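Local structure of discoidin-2 (Dictyostelium discoideum, 2VM9) at residues V88-R94 with A135-Y141; S20-Y24 with W52-V56; T78-H84 with A113-N118. The protein is a trimeric galactose-binding lectin that also recognises N-acetylgalactosamine and may take part in spore formation and spore coat assembly. One frame throughout, in Å; residues are numbered along the deposited sequence.

Contact 1. Residues V88-R94 with A135-Y141; sequences VTSYKLR and AIHPQTY
Ile136 lays its CD1 methyl over the middle of the Tyr91 ring, 3.8 Å from the ring centroid and only 8° off the normal, a CH-pi contact between neighbouring antiparallel strands. The ring is brought there by a chi1 of 61°, which sets CG between the backbone N and the carbonyl carbon, while the extended Ile136 chain (chi1 -177°) carries CD1 out over the face. On the same side of the sheet Leu93 CD2 lies against Ile136, and Val88 meets the Pro138 ring with both of its methyls, CG1 coming within 3.9 Å of Pro138 CB. These apolar groups form one wall of the core of the F5/8 type C beta-sandwich: Tyr91, Leu93 and Ile136 reach strand 70-79 of the facing sheet, and Val88 and Pro138 pack on Leu147. The other side is more polar. In one of its two conformers Arg94 brings CG and CD to the His137 imidazole, CD over one face and 3.2 Å from His137 NE2; the bend at chi3 beyond them turns the guanidinium nearly upright to the ring, and in that conformer a water joins Arg94 NH1 to His137 NE2. The extended Lys92 chain crosses the folded Gln139 at a slant, its CG to CE methylenes against the amide. Gln139 NE2 turns back to His137 O (3.0 Å), which Lys92 N approaches from the opposite face of the carbonyl plane, two donors thus gripping one oxygen. Toward Tyr141 the ladder is interrupted by a classic bulge, Thr89 and Ser90 both facing Thr140. Thr140 OG1 sits between two hydroxyls, 2.6 Å from Thr89 OG1 and 2.7 Å from Ser90 OG, hydrogen-bonded to each, and Thr89 N donates to Thr140 O at 2.9 Å.

Contact 2. Residues S20-Y24 with W52-V56; sequences SSTDY and WSSSV
Thr22 OG1 accepts two backbone N-H groups at once, from Ser55 N at 2.8 Å and from Val56 N at 3.2 Å, the second the straighter bond at 167°. A chi1 of 66° holds this hydroxyl between the backbone N and the carbonyl carbon of Thr22, facing the turn at 54-56; the same hydroxyl is also hydrogen-bonded to Gln61 OE1, which completes its surroundings. Tyr24 N donates to Ser53 O (2.8 Å), tying the next part of the loop to the end of strand 52-53. The indole N-H of Trp52 is shared: NE1 gives its main bond to Thr22 O at 2.9 Å, with the oxygen close to the ring plane, and a weak, bent one to Asp23 OD1. The Asp23 carboxylate also meets the edge of the indole, its plane turned 69° from that of the ring, and Ser20 OG donates to the same OD1 at 2.6 Å from above the carboxylate plane. Within the beta-sandwich domain the contact joins the loop after strand 17-20, an outer strand of one sheet, to strand 52-53 of the other. It forms part of a subunit interface of the trimer: Asp23 OD2 forms a salt bridge with Lys31 of the second subunit, and Ser55 OG bonds to Asp47 of that subunit, a calcium ligand. The remaining contacts are van der Waals. Ser20 CB lies 3.3 Å from Trp52 NE1, Ser55 CB rests against Asp23 O, and the Tyr24 ring presents an edge to Ser54 O, which is also hydrogen-bonded to His144.

Contact 3. Residues T78-H84 with A113-N118; sequences TQGRGDH and ANKDRN. With PO4 (phosphate ion), chain G.
Arg117 lays its guanidinium flat against the Asp83-His84 peptide, at the end of the predicted Arg81-Gly82-Asp83 cell-attachment motif: one face is covered by Asp83 C and by His84 N, which sits 3.4 Å above the plane, over its centre. From its edge Arg117 NH1 donates to Gly82 O (3.1 Å), and NE forms a salt bridge with Asp85. The extended chain carries CB, CG and CD past Arg81 O, CB 3.1 Å from it. A water links Gly82 O to Asn118 ND2, while Asn118 OD1 bonds to Arg148. At the end of strand 70-79, two side-chain amides tie it to 113-118. Asn114 engages Thr78 twice, OD1 accepting from Thr78 OG1 at 2.7 Å and ND2 donating to Thr78 O at 3.0 Å; Gln79 NE2 gives a nearly straight bond (172°) to Asn118 O, and Gln79 OE1 bonds to Asn36 N. Gly80 packs against the loop, its C 3.0 Å from Arg117 O, with a beta carbon's place taken up by Asp116 O. Arg81 NH1 and NH2 both donate to O2 of a phosphate, probably from the crystallisation liquor, which His28 also binds. Within the motif Arg81 grips Asp83 side-on, NE to OD1 and NH2 to OD2, both 2.8 Å; this salt bridge probably holds the motif in its turn and offsets part of the two charges.

All three contacts belong to the N-terminal beta-sandwich domain. Contact 2 closes before the other two open; contacts 1 and 3 interlock along the chain, their segments alternating. Contact 1 joins two central strands of one five-stranded sheet, contact 3 starts on strand 70-79 of the facing sheet, and contact 2 joins the end of outer strand 17-20 to strand 52-53 of that facing sheet. The centres of contacts 1 and 2, and of 1 and 3, are about 13 Å apart, those of 2 and 3 about 16 Å. Backbone pairing of Val88 and Thr89 with Asn114 and Ala113 connects contacts 1 and 3. Contact 1 lies in the sandwich; contact 3 has the Asp83 side chain about 6 Å from a calcium ion, and contact 2 meets the second subunit.

Contact 1. Residues V88-R94 with A135-Y141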
loop_
_atom_site.group_PDB
_atom_site.type_symbol
_atom_site.label_atom_id
_atom_site.label_comp_id
_atom_site.label_asym_id
_atom_site.label_seq_id
_atom_site.Cartn_x
_atom_site.Cartn_y
_atom_site.Cartn_z
ATOM N N VAL A 88 0.267 16.329 -29.450
ATOM C CA VAL A 88 -0.934 16.898 -28.864
ATOM C C VAL A 88 -0.696 18.362 -28.553
ATOM O O VAL A 88 0.266 18.696 -27.875
ATOM C CB VAL A 88 -1.343 16.090 -27.619
ATOM C CG1 VAL A 88 -2.463 16.796 -26.843
ATOM C CG2 VAL A 88 -1.746 14.667 -28.076
ATOM N N THR A 89 -1.584 19.237 -29.044
ATOM C CA THR A 89 -1.391 20.675 -28.884
ATOM C C THR A 89 -2.126 21.241 -27.661
ATOM O O THR A 89 -1.800 22.335 -27.187
ATOM C CB THR A 89 -1.846 21.433 -30.151
ATOM O OG1 THR A 89 -3.182 21.002 -30.474
ATOM C CG2 THR A 89 -0.906 21.165 -31.326
ATOM N N SER A 90 -3.139 20.531 -27.154
ATOM C CA SER A 90 -3.794 20.935 -25.910
ATOM C C SER A 90 -4.489 19.733 -25.310
ATOM O O SER A 90 -4.861 18.808 -26.039
ATOM C CB SER A 90 -4.808 22.082 -26.126
ATOM O OG SER A 90 -6.035 21.660 -26.737
ATOM N N TYR A 91 -4.663 19.762 -23.997
ATOM C CA TYR A 91 -5.374 18.671 -23.337
ATOM C C TYR A 91 -6.027 19.134 -22.036
ATOM O O TYR A 91 -5.723 20.222 -21.509
ATOM C CB TYR A 91 -4.405 17.499 -23.064
ATOM C CG TYR A 91 -3.236 17.853 -22.148
ATOM C CD1 TYR A 91 -3.367 17.766 -20.752
ATOM C CD2 TYR A 91 -1.994 18.230 -22.673
ATOM C CE1 TYR A 91 -2.294 18.091 -19.902
ATOM C CE2 TYR A 91 -0.907 18.538 -21.822
ATOM C CZ TYR A 91 -1.081 18.465 -20.450
ATOM O OH TYR A 91 -0.028 18.740 -19.619
ATOM N N LYS A 92 -6.933 18.293 -21.548
ATOM C CA LYS A 92 -7.526 18.417 -20.217
ATOM C C LYS A 92 -7.018 17.268 -19.345
ATOM O O LYS A 92 -6.486 16.258 -19.848
ATOM C CB LYS A 92 -9.058 18.342 -20.298
ATOM C CG LYS A 92 -9.718 19.558 -20.997
ATOM C CD LYS A 92 -11.226 19.335 -21.137
ATOM C CE LYS A 92 -11.832 20.498 -21.912
ATOM N NZ LYS A 92 -13.332 20.495 -21.847
ATOM N N LEU A 93 -7.173 17.434 -18.038
ATOM C CA LEU A 93 -6.786 16.396 -17.085
ATOM C C LEU A 93 -7.975 16.097 -16.200
ATOM O O LEU A 93 -8.738 17.003 -15.836
ATOM C CB LEU A 93 -5.610 16.842 -16.209
ATOM C CG LEU A 93 -4.232 16.976 -16.842
ATOM C CD1 LEU A 93 -3.305 17.689 -15.821
ATOM C CD2 LEU A 93 -3.670 15.579 -17.287
ATOM N N ARG A 94 -8.123 14.815 -15.881
ATOM C CA ARG A 94 -9.124 14.347 -14.936
ATOM C C ARG A 94 -8.401 13.512 -13.897
ATOM O O ARG A 94 -7.343 12.926 -14.173
ATOM C CB ARG A 94 -10.155 13.459 -15.642
ATOM C CG ARG A 94 -10.676 14.001 -16.954
ATOM C CD ARG A 94 -11.882 13.193 -17.411
ATOM N NE ARG A 94 -13.037 13.445 -16.552
ATOM C CZ ARG A 94 -13.768 12.511 -15.951
ATOM N NH1 ARG A 94 -13.506 11.205 -16.105
ATOM N NH2 ARG A 94 -14.789 12.896 -15.210
ATOM N N ALA A 135 -5.904 10.990 -15.631
ATOM C CA ALA A 135 -6.038 10.695 -17.068
ATOM C C ALA A 135 -5.739 11.966 -17.836
ATOM O O ALA A 135 -6.270 13.041 -17.487
ATOM C CB ALA A 135 -7.468 10.226 -17.405
ATOM N N ILE A 136 -4.917 11.827 -18.879
ATOM C CA ILE A 136 -4.703 12.894 -19.845
ATOM C C ILE A 136 -5.712 12.720 -20.973
ATOM O O ILE A 136 -5.891 11.606 -21.498
ATOM C CB ILE A 136 -3.226 12.927 -20.333
ATOM C CG1 ILE A 136 -3.000 14.103 -21.294
ATOM C CG2 ILE A 136 -2.790 11.560 -20.953
ATOM C CD1 ILE A 136 -1.526 14.427 -21.531
ATOM N N HIS A 137 -6.404 13.818 -21.297
ATOM C CA HIS A 137 -7.503 13.825 -22.275
ATOM C C HIS A 137 -7.159 14.831 -23.378
ATOM O O HIS A 137 -7.508 16.011 -23.273
ATOM C CB HIS A 137 -8.806 14.223 -21.561
ATOM C CG HIS A 137 -9.478 13.077 -20.862
ATOM N ND1 HIS A 137 -10.523 12.373 -21.429
ATOM C CD2 HIS A 137 -9.257 12.511 -19.648
ATOM C CE1 HIS A 137 -10.925 11.427 -20.589
ATOM N NE2 HIS A 137 -10.171 11.486 -19.504
ATOM N N PRO A 138 -6.392 14.389 -24.396
ATOM C CA PRO A 138 -6.036 15.273 -25.513
ATOM C C PRO A 138 -7.275 15.937 -26.099
ATOM O O PRO A 138 -8.325 15.282 -26.266
ATOM C CB PRO A 138 -5.429 14.309 -26.533
ATOM C CG PRO A 138 -4.724 13.270 -25.619
ATOM C CD PRO A 138 -5.808 13.039 -24.561
ATOM N N GLN A 139 -7.164 17.237 -26.371
ATOM C CA GLN A 139 -8.288 17.953 -26.968
ATOM C C GLN A 139 -8.041 18.320 -28.417
ATOM O O GLN A 139 -8.953 18.258 -29.226
ATOM C CB GLN A 139 -8.603 19.231 -26.185
ATOM C CG GLN A 139 -9.044 18.917 -24.761
ATOM C CD GLN A 139 -10.336 18.105 -24.713
ATOM O OE1 GLN A 139 -11.388 18.579 -25.164
ATOM N NE2 GLN A 139 -10.266 16.871 -24.173
ATOM N N THR A 140 -6.828 18.785 -28.720
ATOM C CA THR A 140 -6.486 19.164 -30.089
ATOM C C THR A 140 -5.099 18.567 -30.406
ATOM O O THR A 140 -4.324 18.246 -29.496
ATOM C CB THR A 140 -6.432 20.700 -30.257
ATOM O OG1 THR A 140 -5.504 21.264 -29.311
ATOM C CG2 THR A 140 -7.830 21.347 -30.027
ATOM N N TYR A 141 -4.785 18.435 -31.677
ATOM C CA TYR A 141 -3.553 17.738 -32.046
ATOM C C TYR A 141 -3.082 18.222 -33.409
ATOM O O TYR A 141 -3.866 18.740 -34.208
ATOM C CB TYR A 141 -3.781 16.212 -32.064
ATOM C CG TYR A 141 -5.109 15.842 -32.699
ATOM C CD1 TYR A 141 -5.192 15.612 -34.064
ATOM C CD2 TYR A 141 -6.272 15.726 -31.919
ATOM C CE1 TYR A 141 -6.416 15.277 -34.682
ATOM C CE2 TYR A 141 -7.519 15.417 -32.529
ATOM C CZ TYR A 141 -7.559 15.199 -33.896
ATOM O OH TYR A 141 -8.719 14.933 -34.526
HETATM O O HOH W 1 -11.108 9.986 -17.376
#

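Contact 2. Residues S20-Y24 with W52-V56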
loop_
_atom_site.group_PDB
_atom_site.type_symbol
_atom_site.label_atom_id
_atom_site.label_comp_id
_atom_site.label_asym_id
_atom_site.label_seq_id
_atom_site.Cartn_x
_atom_site.Cartn_y
_atom_site.Cartn_z
ATOM N N SER A 20 -4.749 3.107 -22.342
ATOM C CA SER A 20 -5.253 4.054 -23.346
ATOM C C SER A 20 -6.699 3.738 -23.764
ATOM O O SER A 20 -7.196 2.599 -23.629
ATOM C CB SER A 20 -4.352 4.032 -24.599
ATOM O OG SER A 20 -4.290 2.692 -25.105
ATOM N N SER A 21 -7.350 4.756 -24.330
ATOM C CA SER A 21 -8.682 4.635 -24.895
ATOM C C SER A 21 -8.601 3.701 -26.132
ATOM O O SER A 21 -9.310 2.695 -26.214
ATOM C CB SER A 21 -9.170 6.030 -25.292
ATOM O OG SER A 21 -8.148 6.699 -25.986
ATOM N N THR A 22 -7.743 4.058 -27.096
ATOM C CA THR A 22 -7.497 3.228 -28.284
ATOM C C THR A 22 -6.015 3.391 -28.640
ATOM O O THR A 22 -5.367 4.373 -28.202
ATOM C CB THR A 22 -8.368 3.646 -29.515
ATOM O OG1 THR A 22 -7.987 4.966 -29.963
ATOM C CG2 THR A 22 -9.886 3.619 -29.168
ATOM N N ASP A 23 -5.513 2.440 -29.433
ATOM C CA ASP A 23 -4.115 2.428 -29.916
ATOM C C ASP A 23 -4.187 2.244 -31.423
ATOM O O ASP A 23 -4.912 1.370 -31.906
ATOM C CB ASP A 23 -3.358 1.209 -29.384
ATOM C CG ASP A 23 -3.020 1.306 -27.913
ATOM O OD1 ASP A 23 -3.014 2.436 -27.346
ATOM O OD2 ASP A 23 -2.722 0.226 -27.334
ATOM N N TYR A 24 -3.412 3.026 -32.172
ATOM C CA TYR A 24 -3.381 2.805 -33.616
ATOM C C TYR A 24 -3.112 1.327 -33.927
ATOM O O TYR A 24 -3.723 0.731 -34.828
ATOM C CB TYR A 24 -2.315 3.679 -34.267
ATOM C CG TYR A 24 -2.586 3.759 -35.735
ATOM C CD1 TYR A 24 -3.580 4.620 -36.219
ATOM C CD2 TYR A 24 -1.876 2.971 -36.634
ATOM C CE1 TYR A 24 -3.874 4.680 -37.587
ATOM C CE2 TYR A 24 -2.161 3.023 -38.013
ATOM C CZ TYR A 24 -3.163 3.870 -38.465
ATOM O OH TYR A 24 -3.436 3.956 -39.824
ATOM N N TRP A 52 2.808 7.037 -27.590
ATOM C CA TRP A 52 1.496 6.389 -27.735
ATOM C C TRP A 52 0.810 7.129 -28.891
ATOM O O TRP A 52 0.879 8.371 -28.963
ATOM C CB TRP A 52 0.656 6.587 -26.477
ATOM C CG TRP A 52 -0.821 6.348 -26.725
ATOM C CD1 TRP A 52 -1.410 5.162 -27.093
ATOM C CD2 TRP A 52 -1.880 7.305 -26.602
ATOM N NE1 TRP A 52 -2.769 5.328 -27.206
ATOM C CE2 TRP A 52 -3.093 6.629 -26.924
ATOM C CE3 TRP A 52 -1.928 8.665 -26.262
ATOM C CZ2 TRP A 52 -4.347 7.264 -26.894
ATOM C CZ3 TRP A 52 -3.190 9.312 -26.248
ATOM C CH2 TRP A 52 -4.371 8.608 -26.553
ATOM N N SER A 53 0.128 6.397 -29.772
ATOM C CA SER A 53 -0.725 7.062 -30.786
ATOM C C SER A 53 -2.107 6.406 -30.763
ATOM O O SER A 53 -2.199 5.161 -30.852
ATOM C CB SER A 53 -0.117 6.932 -32.189
ATOM O OG SER A 53 1.185 7.510 -32.257
ATOM N N SER A 54 -3.167 7.219 -30.682
ATOM C CA SER A 54 -4.523 6.671 -30.615
ATOM C C SER A 54 -4.901 6.001 -31.946
ATOM O O SER A 54 -4.219 6.161 -32.958
ATOM C CB SER A 54 -5.545 7.771 -30.275
ATOM O OG SER A 54 -5.737 8.596 -31.403
ATOM N N SER A 55 -6.006 5.263 -31.941
ATOM C CA SER A 55 -6.564 4.796 -33.205
ATOM C C SER A 55 -7.601 5.780 -33.771
ATOM O O SER A 55 -7.539 6.182 -34.941
ATOM C CB SER A 55 -7.177 3.402 -33.078
ATOM O OG SER A 55 -7.648 3.002 -34.370
ATOM N N VAL A 56 -8.535 6.169 -32.917
ATOM C CA VAL A 56 -9.598 7.131 -33.244
ATOM C C VAL A 56 -9.095 8.540 -32.980
ATOM O O VAL A 56 -8.433 8.790 -31.980
ATOM C CB VAL A 56 -10.824 6.829 -32.359
ATOM C CG1 VAL A 56 -11.906 7.922 -32.532
ATOM C CG2 VAL A 56 -11.356 5.437 -32.717
#

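Contact 3. Residues T78-H84 with A113-N118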
loop_
_atom_site.group_PDB
_atom_site.type_symbol
_atom_site.label_atom_id
_atom_site.label_comp_id
_atom_site.label_asym_id
_atom_site.label_seq_id
_atom_site.Cartn_x
_atom_site.Cartn_y
_atom_site.Cartn_z
ATOM N N THR A 78 4.612 16.716 -21.059
ATOM C CA THR A 78 4.227 16.066 -22.324
ATOM C C THR A 78 5.183 16.464 -23.443
ATOM O O THR A 78 5.845 17.505 -23.401
ATOM C CB THR A 78 2.757 16.370 -22.754
ATOM O OG1 THR A 78 2.637 17.747 -23.134
ATOM C CG2 THR A 78 1.769 16.052 -21.596
ATOM N N GLN A 79 5.198 15.625 -24.468
ATOM C CA GLN A 79 6.088 15.754 -25.578
ATOM C C GLN A 79 5.329 15.168 -26.764
ATOM O O GLN A 79 4.409 14.348 -26.613
ATOM C CB GLN A 79 7.327 14.941 -25.215
ATOM C CG GLN A 79 8.507 15.039 -26.071
ATOM C CD GLN A 79 9.631 14.203 -25.459
ATOM O OE1 GLN A 79 9.373 13.129 -24.896
ATOM N NE2 GLN A 79 10.866 14.677 -25.567
ATOM N N GLY A 80 5.706 15.584 -27.959
ATOM C CA GLY A 80 5.128 14.969 -29.130
ATOM C C GLY A 80 5.796 13.629 -29.453
ATOM O O GLY A 80 6.524 13.021 -28.635
ATOM N N ARG A 81 5.509 13.176 -30.654
ATOM C CA ARG A 81 6.020 11.895 -31.148
ATOM C C ARG A 81 7.433 12.043 -31.681
ATOM O O ARG A 81 7.713 12.963 -32.467
ATOM C CB ARG A 81 5.085 11.369 -32.250
ATOM C CG ARG A 81 5.583 10.106 -32.914
ATOM C CD ARG A 81 4.505 9.457 -33.802
ATOM N NE ARG A 81 5.111 8.326 -34.485
ATOM C CZ ARG A 81 4.488 7.514 -35.325
ATOM N NH1 ARG A 81 3.188 7.690 -35.587
ATOM N NH2 ARG A 81 5.174 6.511 -35.891
ATOM N N GLY A 82 8.326 11.126 -31.306
ATOM C CA GLY A 82 9.741 11.281 -31.710
ATOM C C GLY A 82 10.052 11.101 -33.195
ATOM O O GLY A 82 10.946 11.779 -33.723
ATOM N N ASP A 83 9.309 10.236 -33.886
ATOM C CA ASP A 83 9.684 9.758 -35.217
ATOM C C ASP A 83 8.779 10.247 -36.368
ATOM O O ASP A 83 9.017 9.903 -37.538
ATOM C CB ASP A 83 9.749 8.225 -35.229
ATOM C CG ASP A 83 8.425 7.570 -34.873
ATOM O OD1 ASP A 83 7.828 7.917 -33.827
ATOM O OD2 ASP A 83 7.989 6.711 -35.645
ATOM N N HIS A 84 7.748 11.026 -36.045
ATOM C CA HIS A 84 6.864 11.633 -37.079
ATOM C C HIS A 84 6.262 12.921 -36.537
ATOM O O HIS A 84 6.246 13.119 -35.336
ATOM C CB HIS A 84 5.767 10.682 -37.537
ATOM C CG HIS A 84 6.268 9.648 -38.484
ATOM N ND1 HIS A 84 6.868 9.983 -39.685
ATOM C CD2 HIS A 84 6.340 8.299 -38.389
ATOM C CE1 HIS A 84 7.251 8.875 -40.302
ATOM N NE2 HIS A 84 6.952 7.843 -39.531
ATOM N N ALA A 113 -0.322 22.689 -24.833
ATOM C CA ALA A 113 0.703 21.669 -24.791
ATOM C C ALA A 113 1.747 21.844 -25.885
ATOM O O ALA A 113 2.370 22.913 -25.983
ATOM C CB ALA A 113 0.056 20.242 -24.796
ATOM N N ASN A 114 1.942 20.816 -26.708
ATOM C CA ASN A 114 3.120 20.774 -27.567
ATOM C C ASN A 114 2.958 21.427 -28.937
ATOM O O ASN A 114 1.832 21.636 -29.406
ATOM C CB ASN A 114 3.600 19.334 -27.693
ATOM C CG ASN A 114 3.945 18.751 -26.353
ATOM O OD1 ASN A 114 3.146 18.017 -25.754
ATOM N ND2 ASN A 114 5.125 19.137 -25.822
ATOM N N LYS A 115 4.090 21.772 -29.553
ATOM C CA LYS A 115 4.088 22.402 -30.870
ATOM C C LYS A 115 5.167 21.800 -31.777
ATOM O O LYS A 115 5.480 22.331 -32.852
ATOM C CB LYS A 115 4.279 23.920 -30.719
ATOM C CG LYS A 115 3.090 24.634 -30.111
ATOM C CD LYS A 115 3.314 26.132 -30.129
ATOM C CE LYS A 115 2.155 26.823 -29.429
ATOM N NZ LYS A 115 2.613 28.167 -28.890
ATOM N N ASP A 116 5.745 20.678 -31.354
ATOM C CA ASP A 116 6.782 19.999 -32.163
ATOM C C ASP A 116 6.961 18.578 -31.627
ATOM O O ASP A 116 6.216 18.165 -30.736
ATOM C CB ASP A 116 8.117 20.796 -32.117
ATOM C CG ASP A 116 8.758 20.860 -30.704
ATOM O OD1 ASP A 116 8.311 20.161 -29.766
ATOM O OD2 ASP A 116 9.763 21.599 -30.546
ATOM N N ARG A 117 7.948 17.851 -32.163
ATOM C CA ARG A 117 8.132 16.446 -31.782
ATOM C C ARG A 117 8.712 16.260 -30.391
ATOM O O ARG A 117 8.285 15.351 -29.670
ATOM C CB ARG A 117 9.057 15.756 -32.767
ATOM C CG ARG A 117 8.451 15.519 -34.154
ATOM C CD ARG A 117 9.317 14.494 -34.856
ATOM N NE ARG A 117 9.091 14.430 -36.306
ATOM C CZ ARG A 117 9.819 13.652 -37.109
ATOM N NH1 ARG A 117 10.792 12.883 -36.606
ATOM N NH2 ARG A 117 9.606 13.657 -38.421
ATOM N N ASN A 118 9.719 17.078 -30.040
ATOM C CA ASN A 118 10.610 16.721 -28.921
ATOM C C ASN A 118 10.662 17.659 -27.747
ATOM O O ASN A 118 11.231 17.301 -26.703
ATOM C CB ASN A 118 12.050 16.492 -29.437
ATOM C CG ASN A 118 12.136 15.313 -30.349
ATOM O OD1 ASN A 118 11.623 14.245 -30.050
ATOM N ND2 ASN A 118 12.791 15.489 -31.477
HETATM P P PO4 G . 3.419 4.800 -38.542
HETATM O O1 PO4 G . 2.813 5.683 -39.621
HETATM O O2 PO4 G . 3.056 5.274 -37.249
HETATM O O3 PO4 G . 4.922 4.829 -38.732
HETATM O O4 PO4 G . 2.990 3.375 -38.796
HETATM O O HOH W 2 2.111 15.899 -27.437
HETATM O O HOH W 3 7.032 17.986 -28.080
HETATM O O HOH W 4 13.071 13.261 -33.268
#